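Local coordinates for probable TonB-dependent siderophore receptor PiuA (PDB 5FP1), which probably binds iron-chelating siderophores at the outer membrane of Acinetobacter baumannii, the first step of iron uptake through a TonB-dependent receptor, at residues Ser322-Ser327 and Gly363-Ile368; Asp411-Val416 and Glu447-Ala452. One frame throughout, in Å; residues are numbered along the deposited sequence.

Contact 1. Residues Ser322-Ser327 and Gly363-Ile368. With C8E ((hydroxyethyloxy)tri(ethyloxy)octane), chain D.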
loop_
_atom_site.group_PDB
_atom_site.type_symbol
_atom_site.label_atom_id
_atom_site.label_comp_id
_atom_site.label_asym_id
_atom_site.label_seq_id
_atom_site.Cartn_x
_atom_site.Cartn_y
_atom_site.Cartn_z
ATOM N N SER A 322 7.080 13.644 -13.929
ATOM C CA SER A 322 6.335 14.634 -13.188
ATOM C C SER A 322 4.845 14.368 -13.255
ATOM O O SER A 322 4.355 13.651 -14.147
ATOM C CB SER A 322 6.603 16.042 -13.712
ATOM O OG SER A 322 5.908 16.277 -14.923
ATOM N N ALA A 323 4.141 14.948 -12.289
ATOM C CA ALA A 323 2.682 15.061 -12.319
ATOM C C ALA A 323 2.230 16.130 -11.327
ATOM O O ALA A 323 2.923 16.426 -10.357
ATOM C CB ALA A 323 2.022 13.735 -11.973
ATOM N N ILE A 324 1.046 16.672 -11.573
ATOM C CA ILE A 324 0.385 17.580 -10.660
ATOM C C ILE A 324 -1.055 17.124 -10.603
ATOM O O ILE A 324 -1.757 17.160 -11.621
ATOM C CB ILE A 324 0.382 19.038 -11.177
ATOM C CG1 ILE A 324 1.779 19.493 -11.618
ATOM C CG2 ILE A 324 -0.198 19.969 -10.102
ATOM C CD1 ILE A 324 1.760 20.757 -12.483
ATOM N N THR A 325 -1.488 16.628 -9.455
ATOM C CA THR A 325 -2.840 16.130 -9.332
ATOM C C THR A 325 -3.564 16.816 -8.186
ATOM O O THR A 325 -2.965 17.121 -7.132
ATOM C CB THR A 325 -2.920 14.599 -9.138
ATOM O OG1 THR A 325 -2.216 14.182 -7.942
ATOM C CG2 THR A 325 -2.346 13.886 -10.365
ATOM N N ASP A 326 -4.871 16.937 -8.364
ATOM C CA ASP A 326 -5.736 17.515 -7.328
ATOM C C ASP A 326 -7.048 16.769 -7.369
ATOM O O ASP A 326 -7.784 16.829 -8.358
ATOM C CB ASP A 326 -5.950 19.002 -7.584
ATOM C CG ASP A 326 -6.730 19.694 -6.458
ATOM O OD1 ASP A 326 -7.470 19.041 -5.721
ATOM O OD2 ASP A 326 -6.622 20.917 -6.343
ATOM N N SER A 327 -7.302 16.014 -6.318
ATOM C CA SER A 327 -8.454 15.145 -6.264
ATOM C C SER A 327 -9.356 15.454 -5.068
ATOM O O SER A 327 -8.873 15.707 -3.970
ATOM C CB SER A 327 -7.991 13.697 -6.187
ATOM O OG SER A 327 -9.095 12.824 -5.972
ATOM N N GLY A 363 -2.208 17.373 -14.345
ATOM C CA GLY A 363 -1.273 18.015 -15.267
ATOM C C GLY A 363 0.129 17.477 -15.024
ATOM O O GLY A 363 0.342 16.493 -14.257
ATOM N N GLY A 364 1.097 18.153 -15.616
ATOM C CA GLY A 364 2.497 17.807 -15.419
ATOM C C GLY A 364 3.315 18.998 -15.822
ATOM O O GLY A 364 2.756 20.092 -16.078
ATOM N N TYR A 365 4.622 18.807 -15.917
ATOM C CA TYR A 365 5.531 19.925 -16.202
ATOM C C TYR A 365 6.140 19.823 -17.572
ATOM O O TYR A 365 6.551 18.729 -18.012
ATOM C CB TYR A 365 6.627 20.065 -15.133
ATOM C CG TYR A 365 6.085 20.553 -13.807
ATOM C CD1 TYR A 365 5.829 21.903 -13.581
ATOM C CD2 TYR A 365 5.795 19.659 -12.786
ATOM C CE1 TYR A 365 5.314 22.345 -12.377
ATOM C CE2 TYR A 365 5.293 20.094 -11.585
ATOM C CZ TYR A 365 5.037 21.435 -11.385
ATOM O OH TYR A 365 4.501 21.820 -10.178
ATOM N N ASN A 366 6.118 20.954 -18.279
ATOM C CA ASN A 366 7.013 21.146 -19.422
ATOM C C ASN A 366 8.338 21.701 -18.910
ATOM O O ASN A 366 8.374 22.456 -17.924
ATOM C CB ASN A 366 6.427 22.122 -20.436
ATOM C CG ASN A 366 5.301 21.517 -21.254
ATOM O OD1 ASN A 366 5.262 20.319 -21.506
ATOM N ND2 ASN A 366 4.396 22.366 -21.697
ATOM N N ILE A 367 9.412 21.322 -19.593
ATOM C CA ILE A 367 10.742 21.859 -19.357
ATOM C C ILE A 367 11.093 22.752 -20.555
ATOM O O ILE A 367 10.927 22.334 -21.691
ATOM C CB ILE A 367 11.777 20.731 -19.282
ATOM C CG1 ILE A 367 11.178 19.510 -18.558
ATOM C CG2 ILE A 367 13.008 21.225 -18.570
ATOM C CD1 ILE A 367 11.764 18.181 -19.029
ATOM N N ILE A 368 11.558 23.968 -20.282
ATOM C CA ILE A 368 11.801 24.962 -21.333
ATOM C C ILE A 368 13.225 25.471 -21.173
ATOM O O ILE A 368 13.606 25.906 -20.091
ATOM C CB ILE A 368 10.807 26.126 -21.247
ATOM C CG1 ILE A 368 9.364 25.585 -21.235
ATOM C CG2 ILE A 368 11.013 27.100 -22.412
ATOM C CD1 ILE A 368 8.300 26.634 -21.089
HETATM C C1 C8E D . -4.136 20.236 -10.440
HETATM C C2 C8E D . -3.674 19.901 -11.843
HETATM C C3 C8E D . -3.420 21.203 -12.593
HETATM C C4 C8E D . -2.089 21.179 -13.316
HETATM C C5 C8E D . -2.074 22.108 -14.520
HETATM C C6 C8E D . -2.403 23.547 -14.168
HETATM C C7 C8E D . -2.318 24.393 -15.427
HETATM C C8 C8E D . -1.610 25.717 -15.186
HETATM O O9 C8E D . -1.570 26.424 -16.429
HETATM O O HOH W 1 6.856 16.126 -17.620
#

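Contact 2. Residues Asp411-Val416 and Glu447-Ala452. With C8E ((hydroxyethyloxy)tri(ethyloxy)octane), chain G.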
loop_
_atom_site.group_PDB
_atom_site.type_symbol
_atom_site.label_atom_id
_atom_site.label_comp_id
_atom_site.label_asym_id
_atom_site.label_seq_id
_atom_site.Cartn_x
_atom_site.Cartn_y
_atom_site.Cartn_z
ATOM N N ASP A 411 -3.457 18.371 -18.430
ATOM C CA ASP A 411 -3.569 17.227 -19.341
ATOM C C ASP A 411 -4.997 16.695 -19.457
ATOM O O ASP A 411 -5.512 16.513 -20.579
ATOM C CB ASP A 411 -2.637 16.080 -18.945
ATOM C CG ASP A 411 -1.171 16.467 -19.044
ATOM O OD1 ASP A 411 -0.760 17.022 -20.092
ATOM O OD2 ASP A 411 -0.426 16.215 -18.078
ATOM N N PHE A 412 -5.646 16.449 -18.331
ATOM C CA PHE A 412 -7.012 15.907 -18.346
ATOM C C PHE A 412 -7.688 16.058 -17.014
ATOM O O PHE A 412 -7.054 16.409 -16.016
ATOM C CB PHE A 412 -7.049 14.420 -18.752
ATOM C CG PHE A 412 -6.240 13.500 -17.858
ATOM C CD1 PHE A 412 -6.732 13.064 -16.654
ATOM C CD2 PHE A 412 -4.987 13.049 -18.266
ATOM C CE1 PHE A 412 -5.983 12.212 -15.828
ATOM C CE2 PHE A 412 -4.240 12.191 -17.469
ATOM C CZ PHE A 412 -4.734 11.767 -16.250
ATOM N N ASP A 413 -8.985 15.773 -16.993
ATOM C CA ASP A 413 -9.678 15.568 -15.721
ATOM C C ASP A 413 -10.396 14.241 -15.755
ATOM O O ASP A 413 -10.602 13.678 -16.819
ATOM C CB ASP A 413 -10.631 16.701 -15.330
ATOM C CG ASP A 413 -11.825 16.856 -16.292
ATOM O OD1 ASP A 413 -12.340 15.866 -16.827
ATOM O OD2 ASP A 413 -12.254 17.993 -16.464
ATOM N N ALA A 414 -10.787 13.761 -14.581
ATOM C CA ALA A 414 -11.399 12.434 -14.456
ATOM C C ALA A 414 -12.438 12.414 -13.366
ATOM O O ALA A 414 -12.216 12.938 -12.304
ATOM C CB ALA A 414 -10.343 11.382 -14.157
ATOM N N THR A 415 -13.542 11.730 -13.626
ATOM C CA THR A 415 -14.623 11.585 -12.671
ATOM C C THR A 415 -15.024 10.129 -12.564
ATOM O O THR A 415 -15.306 9.474 -13.572
ATOM C CB THR A 415 -15.829 12.421 -13.112
ATOM O OG1 THR A 415 -15.420 13.788 -13.190
ATOM C CG2 THR A 415 -16.983 12.307 -12.111
ATOM N N VAL A 416 -15.001 9.607 -11.347
ATOM C CA VAL A 416 -15.431 8.218 -11.097
ATOM C C VAL A 416 -16.593 8.270 -10.117
ATOM O O VAL A 416 -16.513 8.875 -9.032
ATOM C CB VAL A 416 -14.294 7.355 -10.526
ATOM C CG1 VAL A 416 -14.789 5.963 -10.170
ATOM C CG2 VAL A 416 -13.143 7.265 -11.529
ATOM N N GLU A 447 -15.125 8.599 -16.282
ATOM C CA GLU A 447 -15.080 9.486 -17.438
ATOM C C GLU A 447 -13.864 10.372 -17.370
ATOM O O GLU A 447 -13.632 11.032 -16.357
ATOM C CB GLU A 447 -16.333 10.364 -17.460
ATOM C CG GLU A 447 -16.361 11.330 -18.638
ATOM C CD GLU A 447 -17.721 12.002 -18.785
ATOM O OE1 GLU A 447 -18.166 12.659 -17.841
ATOM O OE2 GLU A 447 -18.352 11.844 -19.838
ATOM N N GLN A 448 -13.111 10.436 -18.459
ATOM C CA GLN A 448 -11.919 11.231 -18.494
ATOM C C GLN A 448 -11.927 12.119 -19.713
ATOM O O GLN A 448 -12.086 11.632 -20.816
ATOM C CB GLN A 448 -10.682 10.334 -18.490
ATOM C CG GLN A 448 -10.224 10.081 -17.089
ATOM C CD GLN A 448 -8.916 9.329 -16.948
ATOM O OE1 GLN A 448 -8.861 8.434 -16.148
ATOM N NE2 GLN A 448 -7.883 9.727 -17.652
ATOM N N ASN A 449 -11.770 13.422 -19.488
ATOM C CA ASN A 449 -11.722 14.427 -20.559
ATOM C C ASN A 449 -10.276 14.842 -20.852
ATOM O O ASN A 449 -9.626 15.477 -20.012
ATOM C CB ASN A 449 -12.545 15.649 -20.142
ATOM C CG ASN A 449 -14.003 15.297 -19.877
ATOM O OD1 ASN A 449 -14.687 14.767 -20.749
ATOM N ND2 ASN A 449 -14.468 15.553 -18.667
ATOM N N PHE A 450 -9.767 14.468 -22.025
ATOM C CA PHE A 450 -8.391 14.733 -22.387
ATOM C C PHE A 450 -8.284 15.989 -23.244
ATOM O O PHE A 450 -8.982 16.103 -24.264
ATOM C CB PHE A 450 -7.825 13.584 -23.191
ATOM C CG PHE A 450 -7.748 12.290 -22.435
ATOM C CD1 PHE A 450 -6.643 12.005 -21.636
ATOM C CD2 PHE A 450 -8.780 11.376 -22.493
ATOM C CE1 PHE A 450 -6.567 10.805 -20.926
ATOM C CE2 PHE A 450 -8.723 10.183 -21.786
ATOM C CZ PHE A 450 -7.609 9.890 -21.004
ATOM N N LEU A 451 -7.411 16.906 -22.852
ATOM C CA LEU A 451 -7.089 18.070 -23.693
ATOM C C LEU A 451 -6.339 17.626 -24.923
ATOM O O LEU A 451 -5.698 16.560 -24.928
ATOM C CB LEU A 451 -6.254 19.089 -22.920
ATOM C CG LEU A 451 -6.921 19.698 -21.681
ATOM C CD1 LEU A 451 -5.910 20.542 -20.916
ATOM C CD2 LEU A 451 -8.166 20.531 -22.016
ATOM N N ALA A 452 -6.443 18.423 -25.993
ATOM C CA ALA A 452 -5.669 18.192 -27.204
ATOM C C ALA A 452 -4.191 18.183 -26.896
ATOM O O ALA A 452 -3.720 18.912 -26.032
ATOM C CB ALA A 452 -5.948 19.266 -28.273
HETATM C C1 C8E G . -6.485 19.789 -15.754
HETATM C C2 C8E G . -7.913 20.060 -16.221
HETATM C C3 C8E G . -8.112 19.607 -17.658
HETATM C C4 C8E G . -9.500 19.908 -18.207
HETATM C C5 C8E G . -10.006 18.796 -19.124
HETATM C C6 C8E G . -10.971 19.332 -20.192
HETATM C C7 C8E G . -12.402 19.519 -19.699
HETATM C C8 C8E G . -13.322 19.847 -20.877
HETATM O O9 C8E G . -14.496 19.034 -20.847
HETATM O O HOH W 2 -4.230 15.672 -22.831
HETATM O O HOH W 3 -14.286 14.015 -15.747
#

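Contact 1. Residues Ser322-Ser327 and Gly363-Ile368
Ile-324 lays its side chain across the ring of Tyr-365 where strands 315-341 and 346-368, a beta hairpin of the receptor's beta-barrel, run antiparallel. CD1 of Ile-324 sits over one face of Tyr-365, 3.8 Å from the ring centroid and displaced toward the rim, a CH-pi contact in which the two side chains cross at about a right angle. With CG1 of Ile-324 anti to the carbonyl carbon (chi1 -50°), that branch reaches the ring, while CG2 rests against the octyl tail of a detergent, C8E of chain D. The ring edge is met in plane by CB of Ser-322, and Asp-298 of the preceding strand takes a hydrogen bond with the phenol OH. Beneath these side chains Ile-324 and Gly-363 form a hydrogen-bonded pair: Ile-324 N to Gly-363 O and Gly-363 N to Ile-324 O are both 2.8 Å. C4 of the detergent lies 3.8 Å from Gly-363 CA. Two residues along each strand, Ser-322 OG takes the place of a backbone carbonyl as acceptor: Tyr-365 N donates to it at 3.0 Å, with an N-H...O angle of 161°. Ser-322 OG in turn donates to a water 2.9 Å away, which donates to Tyr-365 O.

Contact 2. Residues Asp411-Val416 and Glu447-Ala452
Asp-413 and Asn-449 face each other as a hydrogen-bonded antiparallel pair, and their side chains add a bond of their own. From CB of Asp-413, chi1 of 65° sets CG between the backbone N and the carbonyl carbon, where Asp-413 CG lies 3.9 Å from C5 of C8E (chain G). At the tip the two oxygens part company: Asp-413 OD1 accepts from Asn-449 ND2 at 2.8 Å through its syn lone pair, with carboxylate and amide planes 81° apart, while Asp-413 OD2 lies 3.6 Å from the same C5. Asp-413 OD1 also receives a water, at 2.9 Å, that donates to Glu-447 O and accepts from Thr-415 OG1, so this oxygen is gripped twice; Thr-415 OG1 is also hydrogen-bonded to Lys-359 NZ on the preceding strand, and Asn-449 OD1 turns to Thr-460 on the next.

The other face of the strands carries Phe-412, Phe-450, Ala-414 and Gln-448. Gln-448 NE2 stands 3.6 Å above the Phe-412 ring plane, toward its rim, with the amide 20° from parallel to the ring. The side chains of Phe-412 and Phe-450 run side by side, pointing the same way, their rings oblique and the centroids 5.4 Å apart. Asp-411 and Phe-412 together oppose Lys-362 on the preceding strand, forming a classic beta bulge. This is part of the hairpin of strands 405-428 and 433-450, ending where the second passes into a loop, the up-and-down antiparallel pairing typical of a TonB-dependent receptor barrel.

Contact 1 closes before contact 2 opens along the chain, and each pairs the two strands of a beta hairpin: 315-341 with 346-368, then 405-428 with 433-450. Strands 346-368 and 405-428 are themselves neighbours, so the four run consecutively round the barrel wall, with the contact centres about 14 Å apart. Where the hairpins meet, Asp-411 OD2 packs 3.4 Å from Gly-363 C, and that carboxylate forms salt bridges with Lys-362 and Arg-409, one residue on each of the two adjoining strands. A detergent molecule lies against each contact, consistent with both forming part of the barrel's outer surface.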